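Local coordinates for beta-galactosidase (Bacillus circulans subsp. alkalophilus, PDB 3TTY), which hydrolyses terminal non-reducing beta-D-galactose residues from beta-galactosides, as a glycoside hydrolase built round a TIM barrel, at residues A[297-302]-A[446-451]; A[330-335]-A[667-672]. All blocks are in the same frame, centred on the assembly; numbering follows the deposited sequence.

Contact 1. Residues A[297-302]-A[446-451]; sequences LKSGQP and VEEDLS
S299 and E448 meet at the protein surface in one hydrogen bond, 2.6 Å from S299 OG to E448 OE1, with the hydroxyl as donor. It arrives on the syn lone pair of OE1, the side facing the other carboxylate oxygen, while OE2 stays 3.6 Å from S299 OG. The CB of each points toward the other segment. E448 sends CG anti to its backbone N (chi1 -174°) and then bends at chi2 (58°), which turns the carboxylate to meet the serine. Replacing E448 by an alanine would probably leave the S299 hydroxyl without this acceptor and these two segments without the hydrogen bond that joins them.

Little else touches: S299 CB lies 3.4 Å from E448 OE1, and 74 Å² is buried in all.

The remaining bonds shape each loop from within. On the glutamate side, OE1 takes the serine, while E448 OE2 has a weak bond of 3.2 Å from D449 N within its own loop. D449 OD1 accepts from S451 N at 3.0 Å, closing an Asx turn, and also from S451 OG. On the serine side, S299 has positive phi as the C-prime residue of the Schellman motif that ends helix 284-296, and a type I' turn runs from K298 to Q301.

That turn leads into barrel strand 303-307, with K298 NZ held by the carbonyls of A266 and M269. The partner loop joins strands 441-444 and 455-458 of the mixed sheet and packs against helix 468-477, so the loop after helix 284-296 meets it at the surface, joining barrel and trimerisation domain.

Contact 2. Residues A[330-335]-A[667-672]; sequences WSYQAV and RGVMIL
Y332 and V669 carry most of this wholly apolar contact, in which a barrel helix meets a strand of the C-terminal domain. V669 CG1 does the nearest touching: it sits 3.8 Å from Y332 CB and equally close to Y332 CD2, bearing on the root of the side chain and the ring carbon CD2 rather than on the phenol end. V669 CG2 follows at 4.1 Å from Y332 CD2. Because V669 holds CG1 anti to its backbone N (chi1 174°), both methyls of the valine are turned to the tyrosine. Across the ring from CD2, I671 CD1 comes within 4.3 Å of Y332 CE1, a looser touch. Both aliphatic groups approach the ring obliquely.

Helix 326-336 precedes the last strand, 339-344, of the eight-stranded TIM barrel, and strand 669-674 lies in the middle of the antiparallel C-terminal sheet. V669 and I671, two apart in that strand, point to the same side, so one face of the sheet leans on the outside of the barrel.

The polar bonds of these residues go to other partners. Y332 OH is hydrogen-bonded to E382 of helix 371-386, whose L379, L383 and L386 pack on the same tyrosine. Nearby, Q333 NE2 reaches E618 OE1 and the V335 carbonyl accepts from R622 NH1, adding hydrogen bonds between the helix and strand 617-624.

Following the chain from the N terminus, six barrel strands have been laid down when 297-302 appears, between helix 284-296 and the seventh strand, 303-307. Helix 326-336 follows with 330-335, then the last barrel strand. Contact 1 closes its loop at 446-451, in the trimerisation domain, 144 residues on. Contact 2 closes only at 667-672, near the C terminus, after 332 residues. Since 330-335 falls inside the loop of contact 1 and 667-672 outside it, the two cross rather than nest. Their centres lie 24 Å apart, and no atoms touch. Together they tie the barrel to both later domains, one at the surface and one in a buried interface.

Contact 1. Residues A[297-302]-A[446-451]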
loop_
_atom_site.group_PDB
_atom_site.type_symbol
_atom_site.label_atom_id
_atom_site.label_comp_id
_atom_site.label_asym_id
_atom_site.label_seq_id
_atom_site.Cartn_x
_atom_site.Cartn_y
_atom_site.Cartn_z
ATOM N N LEU A 297 -20.200 16.869 -24.093
ATOM C CA LEU A 297 -19.005 17.687 -24.228
ATOM C C LEU A 297 -19.202 18.755 -25.301
ATOM O O LEU A 297 -18.688 19.859 -25.173
ATOM C CB LEU A 297 -17.763 16.830 -24.521
ATOM C CG LEU A 297 -17.288 15.871 -23.424
ATOM C CD1 LEU A 297 -15.941 15.240 -23.792
ATOM C CD2 LEU A 297 -17.202 16.611 -22.075
ATOM N N LYS A 298 -19.937 18.431 -26.362
ATOM C CA LYS A 298 -20.242 19.432 -27.383
ATOM C C LYS A 298 -21.739 19.681 -27.473
ATOM O O LYS A 298 -22.299 19.802 -28.566
ATOM C CB LYS A 298 -19.664 19.053 -28.749
ATOM C CG LYS A 298 -18.156 19.085 -28.775
ATOM C CD LYS A 298 -17.596 18.566 -30.078
ATOM C CE LYS A 298 -17.495 19.667 -31.124
ATOM N NZ LYS A 298 -16.818 20.872 -30.605
ATOM N N SER A 299 -22.375 19.733 -26.306
ATOM C CA SER A 299 -23.784 20.109 -26.190
ATOM C C SER A 299 -24.750 19.272 -27.042
ATOM O O SER A 299 -25.680 19.803 -27.652
ATOM C CB SER A 299 -23.951 21.599 -26.499
ATOM O OG SER A 299 -23.177 22.369 -25.606
ATOM N N GLY A 300 -24.541 17.961 -27.073
ATOM C CA GLY A 300 -25.459 17.091 -27.783
ATOM C C GLY A 300 -24.945 16.516 -29.089
ATOM O O GLY A 300 -25.528 15.563 -29.611
ATOM N N GLN A 301 -23.872 17.086 -29.633
ATOM C CA GLN A 301 -23.337 16.596 -30.897
ATOM C C GLN A 301 -22.931 15.128 -30.786
ATOM O O GLN A 301 -22.305 14.712 -29.808
ATOM C CB GLN A 301 -22.153 17.440 -31.370
ATOM C CG GLN A 301 -21.592 17.005 -32.707
ATOM C CD GLN A 301 -20.394 17.832 -33.127
ATOM O OE1 GLN A 301 -20.307 19.018 -32.806
ATOM N NE2 GLN A 301 -19.450 17.204 -33.841
ATOM N N PRO A 302 -23.325 14.322 -31.778
ATOM C CA PRO A 302 -22.964 12.902 -31.723
ATOM C C PRO A 302 -21.442 12.736 -31.708
ATOM O O PRO A 302 -20.729 13.617 -32.187
ATOM C CB PRO A 302 -23.575 12.337 -33.014
ATOM C CG PRO A 302 -24.716 13.272 -33.317
ATOM C CD PRO A 302 -24.234 14.630 -32.898
ATOM N N VAL A 446 -21.642 22.868 -16.303
ATOM C CA VAL A 446 -22.251 23.888 -15.483
ATOM C C VAL A 446 -22.579 25.130 -16.309
ATOM O O VAL A 446 -23.284 26.013 -15.825
ATOM C CB VAL A 446 -21.347 24.288 -14.290
ATOM C CG1 VAL A 446 -21.201 23.137 -13.327
ATOM C CG2 VAL A 446 -19.980 24.784 -14.780
ATOM N N GLU A 447 -22.070 25.190 -17.545
ATOM C CA GLU A 447 -22.242 26.350 -18.424
ATOM C C GLU A 447 -23.294 26.172 -19.512
ATOM O O GLU A 447 -23.542 27.092 -20.286
ATOM C CB GLU A 447 -20.927 26.697 -19.111
ATOM C CG GLU A 447 -19.885 27.231 -18.180
ATOM C CD GLU A 447 -18.485 27.076 -18.725
ATOM O OE1 GLU A 447 -17.568 26.763 -17.916
ATOM O OE2 GLU A 447 -18.307 27.268 -19.957
ATOM N N GLU A 448 -23.881 24.989 -19.600
ATOM C CA GLU A 448 -24.836 24.693 -20.661
ATOM C C GLU A 448 -26.064 25.618 -20.594
ATOM O O GLU A 448 -26.505 26.003 -19.515
ATOM C CB GLU A 448 -25.278 23.226 -20.571
ATOM C CG GLU A 448 -26.158 22.774 -21.722
ATOM C CD GLU A 448 -25.475 22.947 -23.061
ATOM O OE1 GLU A 448 -24.404 22.343 -23.262
ATOM O OE2 GLU A 448 -26.000 23.703 -23.910
ATOM N N ASP A 449 -26.599 25.972 -21.757
ATOM C CA ASP A 449 -27.858 26.696 -21.844
ATOM C C ASP A 449 -28.954 25.861 -21.172
ATOM O O ASP A 449 -29.257 24.761 -21.610
ATOM C CB ASP A 449 -28.201 26.965 -23.314
ATOM C CG ASP A 449 -29.663 27.340 -23.521
ATOM O OD1 ASP A 449 -30.266 27.971 -22.622
ATOM O OD2 ASP A 449 -30.211 26.992 -24.592
ATOM N N LEU A 450 -29.528 26.380 -20.094
ATOM C CA LEU A 450 -30.436 25.599 -19.266
ATOM C C LEU A 450 -31.871 25.653 -19.781
ATOM O O LEU A 450 -32.744 24.942 -19.283
ATOM C CB LEU A 450 -30.381 26.112 -17.826
ATOM C CG LEU A 450 -29.530 25.375 -16.789
ATOM C CD1 LEU A 450 -28.417 24.568 -17.434
ATOM C CD2 LEU A 450 -28.977 26.334 -15.721
ATOM N N SER A 451 -32.116 26.500 -20.775
ATOM C CA SER A 451 -33.488 26.796 -21.193
ATOM C C SER A 451 -34.270 25.582 -21.712
ATOM O O SER A 451 -35.485 25.502 -21.541
ATOM C CB SER A 451 -33.508 27.919 -22.234
ATOM O OG SER A 451 -32.944 27.484 -23.462
#

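Contact 2. Residues A[330-335]-A[667-672]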
loop_
_atom_site.group_PDB
_atom_site.type_symbol
_atom_site.label_atom_id
_atom_site.label_comp_id
_atom_site.label_asym_id
_atom_site.label_seq_id
_atom_site.Cartn_x
_atom_site.Cartn_y
_atom_site.Cartn_z
ATOM N N TRP A 330 -23.213 -3.677 -25.898
ATOM C CA TRP A 330 -22.431 -2.506 -25.500
ATOM C C TRP A 330 -22.081 -1.563 -26.652
ATOM O O TRP A 330 -21.804 -0.382 -26.423
ATOM C CB TRP A 330 -21.162 -2.940 -24.753
ATOM C CG TRP A 330 -21.446 -3.563 -23.427
ATOM C CD1 TRP A 330 -22.671 -3.800 -22.889
ATOM C CD2 TRP A 330 -20.486 -4.026 -22.467
ATOM N NE1 TRP A 330 -22.542 -4.373 -21.650
ATOM C CE2 TRP A 330 -21.211 -4.527 -21.364
ATOM C CE3 TRP A 330 -19.084 -4.069 -22.433
ATOM C CZ2 TRP A 330 -20.589 -5.066 -20.239
ATOM C CZ3 TRP A 330 -18.460 -4.608 -21.310
ATOM C CH2 TRP A 330 -19.215 -5.098 -20.226
ATOM N N SER A 331 -22.081 -2.085 -27.878
ATOM C CA SER A 331 -21.921 -1.247 -29.074
ATOM C C SER A 331 -23.172 -0.411 -29.323
ATOM O O SER A 331 -23.076 0.790 -29.555
ATOM C CB SER A 331 -21.620 -2.088 -30.329
ATOM O OG SER A 331 -20.452 -2.873 -30.174
ATOM N N TYR A 332 -24.345 -1.046 -29.293
ATOM C CA TYR A 332 -25.588 -0.299 -29.463
ATOM C C TYR A 332 -25.891 0.609 -28.270
ATOM O O TYR A 332 -26.604 1.609 -28.409
ATOM C CB TYR A 332 -26.771 -1.219 -29.758
ATOM C CG TYR A 332 -26.769 -1.746 -31.173
ATOM C CD1 TYR A 332 -26.825 -0.876 -32.254
ATOM C CD2 TYR A 332 -26.707 -3.108 -31.426
ATOM C CE1 TYR A 332 -26.811 -1.350 -33.559
ATOM C CE2 TYR A 332 -26.693 -3.588 -32.719
ATOM C CZ TYR A 332 -26.745 -2.705 -33.777
ATOM O OH TYR A 332 -26.743 -3.185 -35.058
ATOM N N GLN A 333 -25.353 0.272 -27.102
ATOM C CA GLN A 333 -25.489 1.170 -25.971
ATOM C C GLN A 333 -24.785 2.493 -26.288
ATOM O O GLN A 333 -25.318 3.562 -26.004
ATOM C CB GLN A 333 -24.958 0.564 -24.669
ATOM C CG GLN A 333 -25.418 1.335 -23.425
ATOM C CD GLN A 333 -24.725 0.870 -22.161
ATOM O OE1 GLN A 333 -23.553 0.483 -22.190
ATOM N NE2 GLN A 333 -25.448 0.902 -21.040
ATOM N N ALA A 334 -23.601 2.417 -26.886
ATOM C CA ALA A 334 -22.896 3.617 -27.303
ATOM C C ALA A 334 -23.726 4.401 -28.316
ATOM O O ALA A 334 -23.938 5.610 -28.163
ATOM C CB ALA A 334 -21.548 3.276 -27.871
ATOM N N VAL A 335 -24.215 3.711 -29.341
ATOM C CA VAL A 335 -24.995 4.375 -30.375
ATOM C C VAL A 335 -26.216 5.066 -29.769
ATOM O O VAL A 335 -26.545 6.199 -30.124
ATOM C CB VAL A 335 -25.445 3.384 -31.465
ATOM C CG1 VAL A 335 -26.297 4.101 -32.516
ATOM C CG2 VAL A 335 -24.228 2.707 -32.097
ATOM N N ARG A 667 -29.571 -10.206 -23.574
ATOM C CA ARG A 667 -28.566 -9.391 -24.259
ATOM C C ARG A 667 -29.097 -8.709 -25.513
ATOM O O ARG A 667 -28.320 -8.202 -26.323
ATOM C CB ARG A 667 -27.352 -10.241 -24.633
ATOM C CG ARG A 667 -26.312 -10.357 -23.540
ATOM C CD ARG A 667 -26.740 -11.274 -22.414
ATOM N NE ARG A 667 -25.964 -10.982 -21.210
ATOM C CZ ARG A 667 -25.239 -11.865 -20.533
ATOM N NH1 ARG A 667 -25.185 -13.133 -20.915
ATOM N NH2 ARG A 667 -24.573 -11.468 -19.457
ATOM N N GLY A 668 -30.416 -8.693 -25.669
ATOM C CA GLY A 668 -31.020 -8.263 -26.917
ATOM C C GLY A 668 -31.042 -6.759 -27.100
ATOM O O GLY A 668 -30.922 -6.005 -26.139
ATOM N N VAL A 669 -31.192 -6.328 -28.347
ATOM C CA VAL A 669 -31.301 -4.912 -28.671
ATOM C C VAL A 669 -32.405 -4.738 -29.704
ATOM O O VAL A 669 -32.452 -5.464 -30.697
ATOM C CB VAL A 669 -29.975 -4.347 -29.257
ATOM C CG1 VAL A 669 -30.150 -2.911 -29.729
ATOM C CG2 VAL A 669 -28.849 -4.443 -28.239
ATOM N N MET A 670 -33.297 -3.783 -29.455
ATOM C CA MET A 670 -34.289 -3.381 -30.435
ATOM C C MET A 670 -34.149 -1.881 -30.611
ATOM O O MET A 670 -33.793 -1.165 -29.677
ATOM C CB MET A 670 -35.702 -3.719 -29.953
ATOM C CG MET A 670 -35.872 -5.157 -29.441
ATOM S SD MET A 670 -37.480 -5.482 -28.680
ATOM C CE MET A 670 -38.562 -5.093 -30.051
ATOM N N ILE A 671 -34.416 -1.410 -31.819
ATOM C CA ILE A 671 -34.440 0.012 -32.087
ATOM C C ILE A 671 -35.796 0.336 -32.698
ATOM O O ILE A 671 -36.004 0.190 -33.905
ATOM C CB ILE A 671 -33.309 0.427 -33.042
ATOM C CG1 ILE A 671 -31.957 -0.068 -32.516
ATOM C CG2 ILE A 671 -33.295 1.923 -33.232
ATOM C CD1 ILE A 671 -30.820 0.175 -33.473
ATOM N N LEU A 672 -36.720 0.761 -31.844
ATOM C CA LEU A 672 -38.081 1.051 -32.263
ATOM C C LEU A 672 -38.150 2.382 -32.971
ATOM O O LEU A 672 -37.784 3.402 -32.403
ATOM C CB LEU A 672 -39.001 1.065 -31.050
ATOM C CG LEU A 672 -39.601 -0.277 -30.624
ATOM C CD1 LEU A 672 -38.921 -1.470 -31.315
ATOM C CD2 LEU A 672 -39.592 -0.416 -29.109
#